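Local atomic coordinates of phytase (Debaryomyces castellii, PDB entry 2GFI), a protein that probably acts as a histidine acid phosphatase that hydrolyses phytate (inositol hexakisphosphate), releasing phosphate with a preference for the 3-position. Residues I281-Y285 with L352-P358; V287-Y292 with S361-V366. All coordinates share one frame; numbering follows the deposited sequence.

Both contacts use helix 277-295, at consecutive stretches, and both use the chain that runs from helix 333-343 to the short helix 365-368. Their centres lie 9 Å apart. Between them the side chains join up: Leu289 CD2 packs against Leu352 CB at 3.6 Å, and Tyr285 CE1 sits 3.5 Å from Ser361 OG. Interaction 1 is the outer one, away from the annotated sites and next to a second subunit. Interaction 2 leads inward: the side chain of His365 comes within about 4 Å of that of Asp333, the predicted proton donor, and about 10 Å of that of His70, the predicted nucleophile.

Interaction 1: residues I281-Y285 with L352-P358; sequences IQYSY and LPVDYTP
The hydroxyl of Tyr285 donates to the backbone O of Pro353, with OH and O only 2.5 Å apart. The donor lies in the carbonyl plane on a lone pair, the C=O...OH angle being 144°, and the oxygen meets the tyrosine ring at its edge. Reaching so far takes a side chain thrown clear of the helix: CG stands opposite the backbone N (chi1 -175°), and the ring projects into the loop 352-358. There Pro358 closes over one face. Its CD sits 3.5 Å from the ring centroid, 24° off the normal, a CH-pi contact displaced toward the phenol end, where CD is 3.3 Å from CZ. The hydroxyl is flanked by carbon as well, with Leu352 CB 3.3 Å from OH, while Leu352 CD2 approaches CE1 obliquely at 3.8 Å. At the root of the side chain, Thr357 CG2 touches Tyr285 CB at 4.1 Å; the hydroxyl of Thr357 is bonded to Tyr226, whose ring also makes an edge-to-face pair with Tyr285. Held at its edge and covered on a face, the phenol probably has little freedom to turn. A leucine in place of Tyr285 would probably leave Pro353 O without this donor and Pro358 without an aromatic face to lie on. Close by, Phe408 of the second subunit packs on Ile281 and Gln282. The arrangement, a helix tyrosine tying down a proline-rich loop, joins helix 277-295, in the helical region inserted between sheet strands of the histidine acid phosphatase fold, to the segment following helix 333-343.

Interaction 2: residues V287-Y292 with S361-V366; sequences VDLDDY and SPYSHV
Asp288 carries its carboxylate beside its own backbone N (chi1 -77°), within reach of the backbone N-H of His365, while the imidazole, opposite that N (chi1 174°), is carried to Asp291. His365 N donates to Asp288 OD1 at 2.7 Å, nearly straight, and meets the oxygen from above the carboxylate plane. Water 1 also donates to OD1 and accepts from Val366 N, so the acid serves two successive N-H groups, one of them through solvent. The other oxygen, OD2, lies 2.9 Å from Ser361 OG and accepts from water 2, which in turn bonds Ser364 OG. The one proton of Ser361 could go instead to Tyr363 O, 2.6 Å from OG. Asp291 OD2 sits over the face of the His365 ring, 2.9 Å from CD2, and is not hydrogen-bonded to it. One helix turn from Asp288, Tyr292 aims its edge at the face of Tyr363, planes 61° apart and centroids 5.5 Å, with Tyr292 CB 3.6 Å from Tyr363 CD2. Their hydroxyls bond Asp351 and Glu337, respectively. Ser364 is the N-cap of helix 365-368, its OG weakly bonded to Gly367 N; Asp288 adds negative charge there that probably suits the helix start. This is a helix N-terminus held from outside by an acid, placing His365 beside predicted proton donor Asp333 in the phosphatase active-site region.

Interaction 1: residues I281-Y285 with L352-P358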
loop_
_atom_site.group_PDB
_atom_site.type_symbol
_atom_site.label_atom_id
_atom_site.label_comp_id
_atom_site.label_asym_id
_atom_site.label_seq_id
_atom_site.Cartn_x
_atom_site.Cartn_y
_atom_site.Cartn_z
ATOM N N ILE A 281 1.202 15.432 18.289
ATOM C CA ILE A 281 1.288 16.653 17.488
ATOM C C ILE A 281 1.790 17.854 18.317
ATOM O O ILE A 281 2.564 18.703 17.828
ATOM C CB ILE A 281 -0.085 16.918 16.834
ATOM C CG1 ILE A 281 -0.333 15.909 15.701
ATOM C CG2 ILE A 281 -0.194 18.328 16.364
ATOM C CD1 ILE A 281 -1.807 15.844 15.221
ATOM N N GLN A 282 1.369 17.923 19.578
ATOM C CA GLN A 282 1.826 19.002 20.452
ATOM C C GLN A 282 3.251 18.738 20.887
ATOM O O GLN A 282 4.088 19.638 20.892
ATOM C CB GLN A 282 0.918 19.150 21.664
ATOM C CG GLN A 282 -0.377 19.772 21.290
ATOM C CD GLN A 282 -1.418 19.555 22.342
ATOM O OE1 GLN A 282 -1.966 18.454 22.457
ATOM N NE2 GLN A 282 -1.703 20.585 23.107
ATOM N N TYR A 283 3.539 17.479 21.231
ATOM C CA TYR A 283 4.915 17.119 21.463
ATOM C C TYR A 283 5.793 17.539 20.278
ATOM O O TYR A 283 6.835 18.178 20.472
ATOM C CB TYR A 283 5.104 15.636 21.714
ATOM C CG TYR A 283 6.592 15.303 21.826
ATOM C CD1 TYR A 283 7.300 15.577 23.005
ATOM C CD2 TYR A 283 7.277 14.722 20.763
ATOM C CE1 TYR A 283 8.649 15.268 23.135
ATOM C CE2 TYR A 283 8.618 14.405 20.868
ATOM C CZ TYR A 283 9.307 14.689 22.064
ATOM O OH TYR A 283 10.631 14.374 22.188
ATOM N N SER A 284 5.381 17.124 19.072
ATOM C CA SER A 284 6.119 17.411 17.853
ATOM C C SER A 284 6.399 18.888 17.716
ATOM O O SER A 284 7.478 19.290 17.313
ATOM C CB SER A 284 5.322 16.963 16.640
ATOM O OG SER A 284 6.152 17.017 15.491
ATOM N N TYR A 285 5.403 19.707 18.037
ATOM C CA TYR A 285 5.567 21.134 17.844
ATOM C C TYR A 285 6.496 21.723 18.898
ATOM O O TYR A 285 7.222 22.690 18.608
ATOM C CB TYR A 285 4.248 21.865 17.812
ATOM C CG TYR A 285 4.459 23.317 17.486
ATOM C CD1 TYR A 285 5.079 23.679 16.311
ATOM C CD2 TYR A 285 4.097 24.326 18.395
ATOM C CE1 TYR A 285 5.309 25.003 16.028
ATOM C CE2 TYR A 285 4.312 25.648 18.117
ATOM C CZ TYR A 285 4.917 25.979 16.932
ATOM O OH TYR A 285 5.144 27.296 16.595
ATOM N N LEU A 352 8.473 31.233 15.110
ATOM C CA LEU A 352 7.366 30.359 15.404
ATOM C C LEU A 352 6.577 30.897 16.584
ATOM O O LEU A 352 7.160 31.425 17.526
ATOM C CB LEU A 352 7.886 28.945 15.687
ATOM C CG LEU A 352 7.919 28.015 14.470
ATOM C CD1 LEU A 352 8.730 28.616 13.289
ATOM C CD2 LEU A 352 8.472 26.654 14.865
ATOM N N PRO A 353 5.258 30.785 16.537
ATOM C CA PRO A 353 4.455 31.180 17.671
ATOM C C PRO A 353 4.594 30.138 18.769
ATOM O O PRO A 353 4.915 28.975 18.490
ATOM C CB PRO A 353 3.039 31.176 17.108
ATOM C CG PRO A 353 3.074 30.115 16.007
ATOM C CD PRO A 353 4.435 30.272 15.408
ATOM N N VAL A 354 4.358 30.568 20.012
ATOM C CA VAL A 354 4.411 29.696 21.182
ATOM C C VAL A 354 3.057 29.610 21.867
ATOM O O VAL A 354 2.809 28.707 22.665
ATOM C CB VAL A 354 5.468 30.186 22.195
ATOM C CG1 VAL A 354 6.855 30.047 21.591
ATOM C CG2 VAL A 354 5.189 31.665 22.663
ATOM N N ASP A 355 2.168 30.541 21.551
ATOM C CA ASP A 355 0.953 30.692 22.346
ATOM C C ASP A 355 -0.205 29.916 21.728
ATOM O O ASP A 355 -1.305 29.889 22.245
ATOM C CB ASP A 355 0.628 32.188 22.562
ATOM C CG ASP A 355 0.381 32.934 21.239
ATOM O OD1 ASP A 355 1.123 32.702 20.229
ATOM O OD2 ASP A 355 -0.541 33.773 21.106
ATOM N N TYR A 356 0.066 29.237 20.623
ATOM C CA TYR A 356 -0.878 28.270 20.093
ATOM C C TYR A 356 -0.117 27.261 19.261
ATOM O O TYR A 356 1.083 27.412 19.082
ATOM C CB TYR A 356 -1.950 28.981 19.258
ATOM C CG TYR A 356 -1.434 29.508 17.937
ATOM C CD1 TYR A 356 -1.715 28.834 16.734
ATOM C CD2 TYR A 356 -0.660 30.684 17.879
ATOM C CE1 TYR A 356 -1.234 29.327 15.515
ATOM C CE2 TYR A 356 -0.214 31.196 16.659
ATOM C CZ TYR A 356 -0.489 30.507 15.492
ATOM O OH TYR A 356 -0.042 31.007 14.291
ATOM N N THR A 357 -0.814 26.244 18.749
ATOM C CA THR A 357 -0.210 25.264 17.861
ATOM C C THR A 357 -0.610 25.602 16.416
ATOM O O THR A 357 -1.782 25.547 16.061
ATOM C CB THR A 357 -0.640 23.829 18.232
ATOM O OG1 THR A 357 -0.435 23.624 19.630
ATOM C CG2 THR A 357 0.248 22.759 17.529
ATOM N N PRO A 358 0.376 25.998 15.614
ATOM C CA PRO A 358 0.147 26.266 14.192
ATOM C C PRO A 358 0.023 24.968 13.410
ATOM O O PRO A 358 0.646 23.962 13.769
ATOM C CB PRO A 358 1.424 27.028 13.749
ATOM C CG PRO A 358 2.476 26.545 14.686
ATOM C CD PRO A 358 1.773 26.252 16.018
#

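Interaction 2: residues V287-Y292 with S361-V366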
loop_
_atom_site.group_PDB
_atom_site.type_symbol
_atom_site.label_atom_id
_atom_site.label_comp_id
_atom_site.label_asym_id
_atom_site.label_seq_id
_atom_site.Cartn_x
_atom_site.Cartn_y
_atom_site.Cartn_z
ATOM N N VAL A 287 9.146 20.268 19.941
ATOM C CA VAL A 287 10.432 19.988 19.327
ATOM C C VAL A 287 10.687 20.929 18.161
ATOM O O VAL A 287 11.781 21.436 18.029
ATOM C CB VAL A 287 10.601 18.485 18.843
ATOM C CG1 VAL A 287 11.952 18.307 18.126
ATOM C CG2 VAL A 287 10.492 17.516 19.998
ATOM N N ASP A 288 9.707 21.168 17.299
ATOM C CA ASP A 288 9.939 22.143 16.237
ATOM C C ASP A 288 10.353 23.491 16.817
ATOM O O ASP A 288 11.227 24.135 16.263
ATOM C CB ASP A 288 8.700 22.347 15.401
ATOM C CG ASP A 288 8.462 21.214 14.418
ATOM O OD1 ASP A 288 9.445 20.490 14.061
ATOM O OD2 ASP A 288 7.309 20.985 13.946
ATOM N N LEU A 289 9.705 23.912 17.916
ATOM C CA LEU A 289 9.973 25.172 18.557
ATOM C C LEU A 289 11.386 25.207 19.117
ATOM O O LEU A 289 12.190 26.078 18.788
ATOM C CB LEU A 289 9.010 25.360 19.702
ATOM C CG LEU A 289 7.709 26.096 19.506
ATOM C CD1 LEU A 289 6.981 26.099 20.847
ATOM C CD2 LEU A 289 7.973 27.513 18.989
ATOM N N ASP A 290 11.691 24.245 19.962
ATOM C CA ASP A 290 13.020 24.135 20.499
ATOM C C ASP A 290 14.081 24.160 19.387
ATOM O O ASP A 290 15.044 24.911 19.460
ATOM C CB ASP A 290 13.126 22.868 21.331
ATOM C CG ASP A 290 14.475 22.705 21.947
ATOM O OD1 ASP A 290 15.052 23.734 22.360
ATOM O OD2 ASP A 290 15.058 21.598 22.051
ATOM N N ASP A 291 13.920 23.349 18.343
ATOM C CA ASP A 291 14.943 23.342 17.295
ATOM C C ASP A 291 14.914 24.577 16.437
ATOM O O ASP A 291 15.959 25.016 15.976
ATOM C CB ASP A 291 14.845 22.104 16.432
ATOM C CG ASP A 291 15.107 20.848 17.211
ATOM O OD1 ASP A 291 15.842 20.895 18.231
ATOM O OD2 ASP A 291 14.601 19.758 16.883
ATOM N N TYR A 292 13.738 25.154 16.212
ATOM C CA TYR A 292 13.711 26.385 15.444
ATOM C C TYR A 292 14.497 27.479 16.174
ATOM O O TYR A 292 15.308 28.171 15.558
ATOM C CB TYR A 292 12.303 26.870 15.125
ATOM C CG TYR A 292 12.339 28.252 14.497
ATOM C CD1 TYR A 292 12.638 28.411 13.134
ATOM C CD2 TYR A 292 12.123 29.401 15.270
ATOM C CE1 TYR A 292 12.690 29.667 12.542
ATOM C CE2 TYR A 292 12.176 30.662 14.696
ATOM C CZ TYR A 292 12.462 30.788 13.327
ATOM O OH TYR A 292 12.537 32.028 12.744
ATOM N N SER A 361 3.206 23.186 11.179
ATOM C CA SER A 361 4.296 23.861 11.843
ATOM C C SER A 361 5.074 24.611 10.758
ATOM O O SER A 361 5.449 24.012 9.752
ATOM C CB SER A 361 5.190 22.870 12.559
ATOM O OG SER A 361 6.366 23.533 12.998
ATOM N N PRO A 362 5.289 25.914 10.935
ATOM C CA PRO A 362 5.990 26.734 9.925
ATOM C C PRO A 362 7.417 26.276 9.732
ATOM O O PRO A 362 8.087 26.662 8.764
ATOM C CB PRO A 362 5.999 28.147 10.548
ATOM C CG PRO A 362 4.929 28.112 11.601
ATOM C CD PRO A 362 4.863 26.705 12.102
ATOM N N TYR A 363 7.898 25.503 10.688
ATOM C CA TYR A 363 9.217 24.953 10.602
ATOM C C TYR A 363 9.144 23.515 11.021
ATOM O O TYR A 363 8.793 23.217 12.138
ATOM C CB TYR A 363 10.143 25.697 11.546
ATOM C CG TYR A 363 11.523 25.113 11.535
ATOM C CD1 TYR A 363 12.390 25.347 10.460
ATOM C CD2 TYR A 363 11.959 24.320 12.579
ATOM C CE1 TYR A 363 13.658 24.814 10.447
ATOM C CE2 TYR A 363 13.239 23.774 12.573
ATOM C CZ TYR A 363 14.081 24.021 11.515
ATOM O OH TYR A 363 15.347 23.473 11.524
ATOM N N SER A 364 9.463 22.603 10.120
ATOM C CA SER A 364 9.269 21.198 10.427
ATOM C C SER A 364 10.636 20.570 10.631
ATOM O O SER A 364 11.383 20.281 9.679
ATOM C CB SER A 364 8.466 20.508 9.319
ATOM O OG SER A 364 8.363 19.118 9.576
ATOM N N HIS A 365 10.979 20.375 11.889
ATOM C CA HIS A 365 12.294 19.844 12.161
ATOM C C HIS A 365 12.553 18.486 11.459
ATOM O O HIS A 365 13.586 18.295 10.804
ATOM C CB HIS A 365 12.499 19.722 13.640
ATOM C CG HIS A 365 13.768 19.050 13.986
ATOM N ND1 HIS A 365 13.830 17.717 14.298
ATOM C CD2 HIS A 365 15.038 19.509 14.021
ATOM C CE1 HIS A 365 15.084 17.392 14.559
ATOM N NE2 HIS A 365 15.832 18.461 14.402
ATOM N N VAL A 366 11.600 17.565 11.593
ATOM C CA VAL A 366 11.690 16.210 11.001
ATOM C C VAL A 366 11.676 16.206 9.453
ATOM O O VAL A 366 12.129 15.245 8.834
ATOM C CB VAL A 366 10.580 15.304 11.576
ATOM C CG1 VAL A 366 9.213 15.747 11.076
ATOM C CG2 VAL A 366 10.847 13.845 11.263
HETATM O O HOH W 1 9.704 17.865 13.858
HETATM O O HOH W 2 6.764 19.222 11.830
#